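Local coordinates for putative aldolase (Bacteroides vulgatus ATCC 8482, PDB 3DXI), which is a putative aldolase of the HMGL-like family, built on a closed eight-stranded beta/alpha (TIM) barrel, whose own function is not established, at residues A[79-82]-A[83-86]; A[178-181]-A[182-186]. One frame throughout, in Å; residues are numbered along the deposited sequence.

Contact 1: residues A[79-82]-A[83-86]; sequences MLNE and KNTT
The carbonyl oxygen of N81 is met by the next turn of chain from two directions. The backbone N of N84 donates to N81 O over 2.9 Å, coming from above the carbonyl plane, and T85 OG1 lies 3.1 Å from N81 O, within hydrogen-bonding reach, although its proton has another possible acceptor. T85 brings the hydroxyl there with OG1 beside its own backbone N (chi1 -54°). One residue on, T85 N donates to E82 O at 3.0 Å with an N-H...O angle of 167°, so two successive i to i+3 bonds wind the chain into a short 3-10 turn directly after the strand. The side chains of N81 and N84 run side by side with amide planes 70° apart; instead of bonding directly, they share a water that donates to N81 OD1 and accepts from N84 ND2, each at 2.7 Å. The E82 chain, bent at chi2, carries OE1 into a salt bridge with R115 of helix 113-124. The turn thus leads out of the end of barrel strand 75-81, with L80 and T85 both packed on L93 of helix 90-94 and N81 touching Y45 of strand 40-45 and A107 of strand 103-108.

Contact 2: residues A[178-181]-A[182-186]; sequences LKEV and RKYTH
E180 and K183 meet on the outer helix of a beta-alpha-beta unit of the TIM barrel, near the C-terminal end of helix 171-184. Their side chains approach at a slant, and K183 NZ forms a salt bridge with E180 OE2 at 3.0 Å, nearly in line with the carboxylate C-O bond. The lysine is extended beyond CG, whereas the glutamate is bent at chi2 (-62°), which turns its carboxylate back toward the following turn. The other oxygen, E180 OE1, lies in the plane of the Y184 ring at its edge, 3.7 Å from CE2; the two side chains point the same way, with carboxylate and ring planes 63° apart.

Farther round the helix, L178 and R182 run alongside each other, L178 CD1 coming within 3.9 Å of R182 NE, while the guanidinium reaches on to a salt bridge with D213. V181 faces the barrel, resting on F160, M162 and V189 of strands 159-163 and 189-192. T185 OG1 hydrogen-bonds to D154 in the loop. At this last turn V181 O accepts from both Y184 N and T185 N, each at 3.0 Å, the first from above the carbonyl plane and the second nearly in line with the C=O bond. Beside that shared oxygen the methyls V181 CG1 and T185 CG2 press together at 3.5 Å, closer than ordinary van der Waals contact.

Overall arrangement
Both contacts are local turns of one TIM barrel, and they come in series along the chain, 79-86 well before 178-186. Their centres are 25 Å apart and their nearest atoms about 16 Å, so neither touches the other. Contact 1 marks the exit from the third barrel strand, 75-81, into the loop before helix 90-94; contact 2 lies at the C-terminal part of helix 171-184, which links the sixth strand, 159-163, to the seventh, 189-192. One is therefore a strand-to-helix passage and the other a helix-to-strand passage, the two kinds of junction that alternate round a beta/alpha barrel. Contact 1 starts on the closed parallel sheet, whereas contact 2 belongs to the helical layer outside it. The second chain of the assembly touches neither.

Contact 1: residues A[79-82]-A[83-86]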
HETATM    1  N   MSE A  79       6.731 -13.258 -22.716  1.00  8.36           N
HETATM    2  CA  MSE A  79       8.042 -12.779 -22.314  1.00  9.04           C
HETATM    3  C   MSE A  79       9.139 -13.809 -22.540  1.00 10.60           C
HETATM    4  O   MSE A  79       8.896 -15.017 -22.482  1.00  8.98           O
HETATM    5  CB  MSE A  79       8.005 -12.369 -20.836  1.00 11.12           C
HETATM    6  CG  MSE A  79       9.358 -12.030 -20.238  1.00 12.92           C
HETATM    7 SE   MSE A  79       9.215 -11.259 -18.467  1.00 22.56          SE
HETATM    8  CE  MSE A  79       8.952  -9.412 -19.001  1.00 15.19           C
ATOM      9  N   LEU A  80      10.340 -13.306 -22.808  1.00 10.35           N
ATOM     10  CA  LEU A  80      11.527 -14.126 -23.013  1.00 10.60           C
ATOM     11  C   LEU A  80      12.585 -13.636 -22.031  1.00 10.14           C
ATOM     12  O   LEU A  80      12.751 -12.428 -21.851  1.00 11.20           O
ATOM     13  CB  LEU A  80      12.086 -13.947 -24.425  1.00  9.74           C
ATOM     14  CG  LEU A  80      11.327 -14.459 -25.646  1.00 10.05           C
ATOM     15  CD1 LEU A  80      12.097 -14.071 -26.904  1.00  9.48           C
ATOM     16  CD2 LEU A  80      11.168 -15.975 -25.555  1.00  9.00           C
ATOM     17  N   ASN A  81      13.291 -14.562 -21.394  1.00  9.82           N
ATOM     18  CA  ASN A  81      14.362 -14.194 -20.475  1.00 11.16           C
ATOM     19  C   ASN A  81      15.632 -14.061 -21.328  1.00 11.91           C
ATOM     20  O   ASN A  81      16.129 -15.050 -21.870  1.00 10.71           O
ATOM     21  CB  ASN A  81      14.553 -15.275 -19.406  1.00 11.97           C
ATOM     22  CG  ASN A  81      13.430 -15.292 -18.372  1.00 13.51           C
ATOM     23  OD1 ASN A  81      13.062 -16.350 -17.860  1.00 13.56           O
ATOM     24  ND2 ASN A  81      12.899 -14.119 -18.049  1.00 14.07           N
ATOM     25  N   GLU A  82      16.144 -12.836 -21.445  1.00 12.39           N
ATOM     26  CA  GLU A  82      17.339 -12.549 -22.241  1.00 12.96           C
ATOM     27  C   GLU A  82      18.537 -13.452 -21.913  1.00 13.62           C
ATOM     28  O   GLU A  82      19.197 -13.968 -22.816  1.00 12.78           O
ATOM     29  CB  GLU A  82      17.730 -11.077 -22.056  1.00 13.37           C
ATOM     30  CG  GLU A  82      18.732 -10.523 -23.058  1.00 13.58           C
ATOM     31  CD  GLU A  82      20.150 -10.979 -22.791  1.00 16.60           C
ATOM     32  OE1 GLU A  82      20.555 -11.030 -21.607  1.00 15.89           O
ATOM     33  OE2 GLU A  82      20.866 -11.272 -23.769  1.00 18.02           O
ATOM     34  N   LYS A  83      18.815 -13.649 -20.630  1.00 13.23           N
ATOM     35  CA  LYS A  83      19.945 -14.479 -20.218  1.00 14.70           C
ATOM     36  C   LYS A  83      19.846 -15.931 -20.690  1.00 15.25           C
ATOM     37  O   LYS A  83      20.835 -16.662 -20.666  1.00 15.51           O
ATOM     38  CB  LYS A  83      20.090 -14.459 -18.694  1.00 15.83           C
ATOM     39  CG  LYS A  83      18.943 -15.120 -17.952  1.00 18.12           C
ATOM     40  CD  LYS A  83      19.186 -15.100 -16.452  1.00 21.43           C
ATOM     41  CE  LYS A  83      18.090 -15.847 -15.707  1.00 23.03           C
ATOM     42  NZ  LYS A  83      18.303 -15.801 -14.235  1.00 24.65           N
ATOM     43  N   ASN A  84      18.657 -16.351 -21.112  1.00 15.18           N
ATOM     44  CA  ASN A  84      18.452 -17.722 -21.576  1.00 15.30           C
ATOM     45  C   ASN A  84      18.185 -17.799 -23.067  1.00 15.25           C
ATOM     46  O   ASN A  84      17.894 -18.870 -23.586  1.00 14.83           O
ATOM     47  CB  ASN A  84      17.258 -18.367 -20.867  1.00 15.60           C
ATOM     48  CG  ASN A  84      17.465 -18.512 -19.383  1.00 17.49           C
ATOM     49  OD1 ASN A  84      18.551 -18.865 -18.934  1.00 18.68           O
ATOM     50  ND2 ASN A  84      16.413 -18.258 -18.604  1.00 18.55           N
ATOM     51  N   THR A  85      18.285 -16.674 -23.762  1.00 16.65           N
ATOM     52  CA  THR A  85      17.983 -16.671 -25.185  1.00 16.13           C
ATOM     53  C   THR A  85      19.062 -16.078 -26.085  1.00 16.39           C
ATOM     54  O   THR A  85      19.552 -14.973 -25.850  1.00 15.59           O
ATOM     55  CB  THR A  85      16.665 -15.906 -25.434  1.00 15.58           C
ATOM     56  OG1 THR A  85      15.631 -16.458 -24.614  1.00 15.08           O
ATOM     57  CG2 THR A  85      16.252 -15.999 -26.886  1.00 16.77           C
ATOM     58  N   THR A  86      19.417 -16.826 -27.121  1.00 15.32           N
ATOM     59  CA  THR A  86      20.405 -16.373 -28.092  1.00 15.29           C
ATOM     60  C   THR A  86      19.650 -16.117 -29.390  1.00 14.50           C
ATOM     61  O   THR A  86      18.551 -16.634 -29.590  1.00 12.92           O
ATOM     62  CB  THR A  86      21.482 -17.442 -28.373  1.00 15.17           C
ATOM     63  OG1 THR A  86      20.860 -18.598 -28.942  1.00 15.76           O
ATOM     64  CG2 THR A  86      22.203 -17.841 -27.096  1.00 16.91           C
TER
HETATM   65  O   HOH W   1      13.822 -18.399 -19.502  1.00 24.78           O
HETATM   66  O   HOH W   2      20.870 -12.864 -25.964  1.00 24.85           O

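Contact 2: residues A[178-181]-A[182-186]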
ATOM      1  N   LEU A 178      12.364   8.746 -15.121  1.00  9.78           N
ATOM      2  CA  LEU A 178      11.549   8.892 -16.318  1.00 10.19           C
ATOM      3  C   LEU A 178      12.114  10.060 -17.126  1.00 11.55           C
ATOM      4  O   LEU A 178      12.360   9.935 -18.325  1.00 10.93           O
ATOM      5  CB  LEU A 178      10.088   9.159 -15.941  1.00  8.59           C
ATOM      6  CG  LEU A 178       9.103   9.418 -17.086  1.00  7.51           C
ATOM      7  CD1 LEU A 178       9.178   8.287 -18.107  1.00  7.75           C
ATOM      8  CD2 LEU A 178       7.693   9.551 -16.522  1.00  5.77           C
ATOM      9  N   LYS A 179      12.333  11.192 -16.457  1.00 13.83           N
ATOM     10  CA  LYS A 179      12.889  12.376 -17.109  1.00 15.75           C
ATOM     11  C   LYS A 179      14.237  12.046 -17.752  1.00 15.66           C
ATOM     12  O   LYS A 179      14.541  12.511 -18.853  1.00 16.56           O
ATOM     13  CB  LYS A 179      13.079  13.506 -16.100  1.00 20.81           C
ATOM     14  CG  LYS A 179      11.791  14.039 -15.495  1.00 27.07           C
ATOM     15  CD  LYS A 179      12.090  15.095 -14.428  1.00 30.60           C
ATOM     16  CE  LYS A 179      10.812  15.618 -13.771  1.00 32.71           C
ATOM     17  NZ  LYS A 179      11.110  16.511 -12.605  1.00 33.33           N
ATOM     18  N   GLU A 180      15.043  11.241 -17.066  1.00 15.02           N
ATOM     19  CA  GLU A 180      16.350  10.851 -17.593  1.00 15.04           C
ATOM     20  C   GLU A 180      16.229   9.996 -18.848  1.00 13.84           C
ATOM     21  O   GLU A 180      16.895  10.257 -19.848  1.00 16.16           O
ATOM     22  CB  GLU A 180      17.151  10.089 -16.532  1.00 16.17           C
ATOM     23  CG  GLU A 180      17.832  10.994 -15.532  1.00 18.81           C
ATOM     24  CD  GLU A 180      18.847  11.895 -16.194  1.00 20.74           C
ATOM     25  OE1 GLU A 180      19.870  11.376 -16.681  1.00 25.92           O
ATOM     26  OE2 GLU A 180      18.619  13.118 -16.243  1.00 21.96           O
ATOM     27  N   VAL A 181      15.381   8.975 -18.791  1.00 11.49           N
ATOM     28  CA  VAL A 181      15.177   8.081 -19.925  1.00  9.91           C
ATOM     29  C   VAL A 181      14.718   8.869 -21.157  1.00 11.21           C
ATOM     30  O   VAL A 181      15.173   8.608 -22.271  1.00 11.98           O
ATOM     31  CB  VAL A 181      14.150   6.960 -19.559  1.00  8.76           C
ATOM     32  CG1 VAL A 181      13.742   6.169 -20.790  1.00  8.01           C
ATOM     33  CG2 VAL A 181      14.782   6.004 -18.532  1.00 10.06           C
ATOM     34  N   ARG A 182      13.841   9.846 -20.951  1.00  9.65           N
ATOM     35  CA  ARG A 182      13.341  10.666 -22.049  1.00 10.95           C
ATOM     36  C   ARG A 182      14.457  11.462 -22.734  1.00 11.29           C
ATOM     37  O   ARG A 182      14.298  11.889 -23.878  1.00 10.64           O
ATOM     38  CB  ARG A 182      12.265  11.634 -21.547  1.00 10.84           C
ATOM     39  CG  ARG A 182      11.019  10.972 -20.961  1.00 13.20           C
ATOM     40  CD  ARG A 182      10.234  10.220 -22.009  1.00 14.23           C
ATOM     41  NE  ARG A 182       8.858   9.993 -21.576  1.00 15.61           N
ATOM     42  CZ  ARG A 182       7.979   9.250 -22.242  1.00 15.25           C
ATOM     43  NH1 ARG A 182       8.336   8.654 -23.374  1.00 13.84           N
ATOM     44  NH2 ARG A 182       6.746   9.107 -21.778  1.00 14.09           N
ATOM     45  N   LYS A 183      15.573  11.670 -22.041  1.00 12.11           N
ATOM     46  CA  LYS A 183      16.701  12.409 -22.619  1.00 13.57           C
ATOM     47  C   LYS A 183      17.550  11.520 -23.517  1.00 14.31           C
ATOM     48  O   LYS A 183      18.273  12.015 -24.383  1.00 15.72           O
ATOM     49  CB  LYS A 183      17.635  12.950 -21.531  1.00 14.75           C
ATOM     50  CG  LYS A 183      17.083  14.033 -20.633  1.00 16.77           C
ATOM     51  CD  LYS A 183      18.159  14.434 -19.627  1.00 18.94           C
ATOM     52  CE  LYS A 183      17.666  15.488 -18.659  1.00 22.14           C
ATOM     53  NZ  LYS A 183      18.699  15.789 -17.632  1.00 21.62           N
ATOM     54  N   TYR A 184      17.464  10.210 -23.311  1.00 13.53           N
ATOM     55  CA  TYR A 184      18.287   9.281 -24.066  1.00 14.63           C
ATOM     56  C   TYR A 184      17.592   8.387 -25.084  1.00 14.59           C
ATOM     57  O   TYR A 184      18.253   7.801 -25.946  1.00 15.08           O
ATOM     58  CB  TYR A 184      19.102   8.446 -23.083  1.00 15.95           C
ATOM     59  CG  TYR A 184      20.043   9.299 -22.257  1.00 18.36           C
ATOM     60  CD1 TYR A 184      21.227   9.788 -22.805  1.00 20.42           C
ATOM     61  CD2 TYR A 184      19.717   9.674 -20.956  1.00 19.00           C
ATOM     62  CE1 TYR A 184      22.064  10.632 -22.081  1.00 22.54           C
ATOM     63  CE2 TYR A 184      20.544  10.523 -20.219  1.00 21.02           C
ATOM     64  CZ  TYR A 184      21.717  11.000 -20.789  1.00 23.54           C
ATOM     65  OH  TYR A 184      22.532  11.859 -20.080  1.00 23.49           O
ATOM     66  N   THR A 185      16.273   8.272 -24.997  1.00 12.45           N
ATOM     67  CA  THR A 185      15.553   7.462 -25.968  1.00 11.50           C
ATOM     68  C   THR A 185      14.210   8.102 -26.287  1.00 11.00           C
ATOM     69  O   THR A 185      13.630   8.789 -25.445  1.00  9.96           O
ATOM     70  CB  THR A 185      15.363   5.998 -25.474  1.00 11.31           C
ATOM     71  OG1 THR A 185      14.575   5.277 -26.428  1.00 13.05           O
ATOM     72  CG2 THR A 185      14.689   5.958 -24.116  1.00  9.87           C
ATOM     73  N   HIS A 186      13.738   7.890 -27.514  1.00 10.19           N
ATOM     74  CA  HIS A 186      12.473   8.453 -27.976  1.00 11.23           C
ATOM     75  C   HIS A 186      11.322   7.462 -27.867  1.00 11.58           C
ATOM     76  O   HIS A 186      10.167   7.836 -28.061  1.00 11.91           O
ATOM     77  CB  HIS A 186      12.585   8.888 -29.442  1.00 10.10           C
ATOM     78  CG  HIS A 186      13.497  10.056 -29.665  1.00 11.15           C
ATOM     79  ND1 HIS A 186      13.102  11.359 -29.460  1.00 10.69           N
ATOM     80  CD2 HIS A 186      14.791  10.110 -30.061  1.00  9.58           C
ATOM     81  CE1 HIS A 186      14.114  12.169 -29.719  1.00 10.40           C
ATOM     82  NE2 HIS A 186      15.151  11.436 -30.085  1.00 11.75           N
TER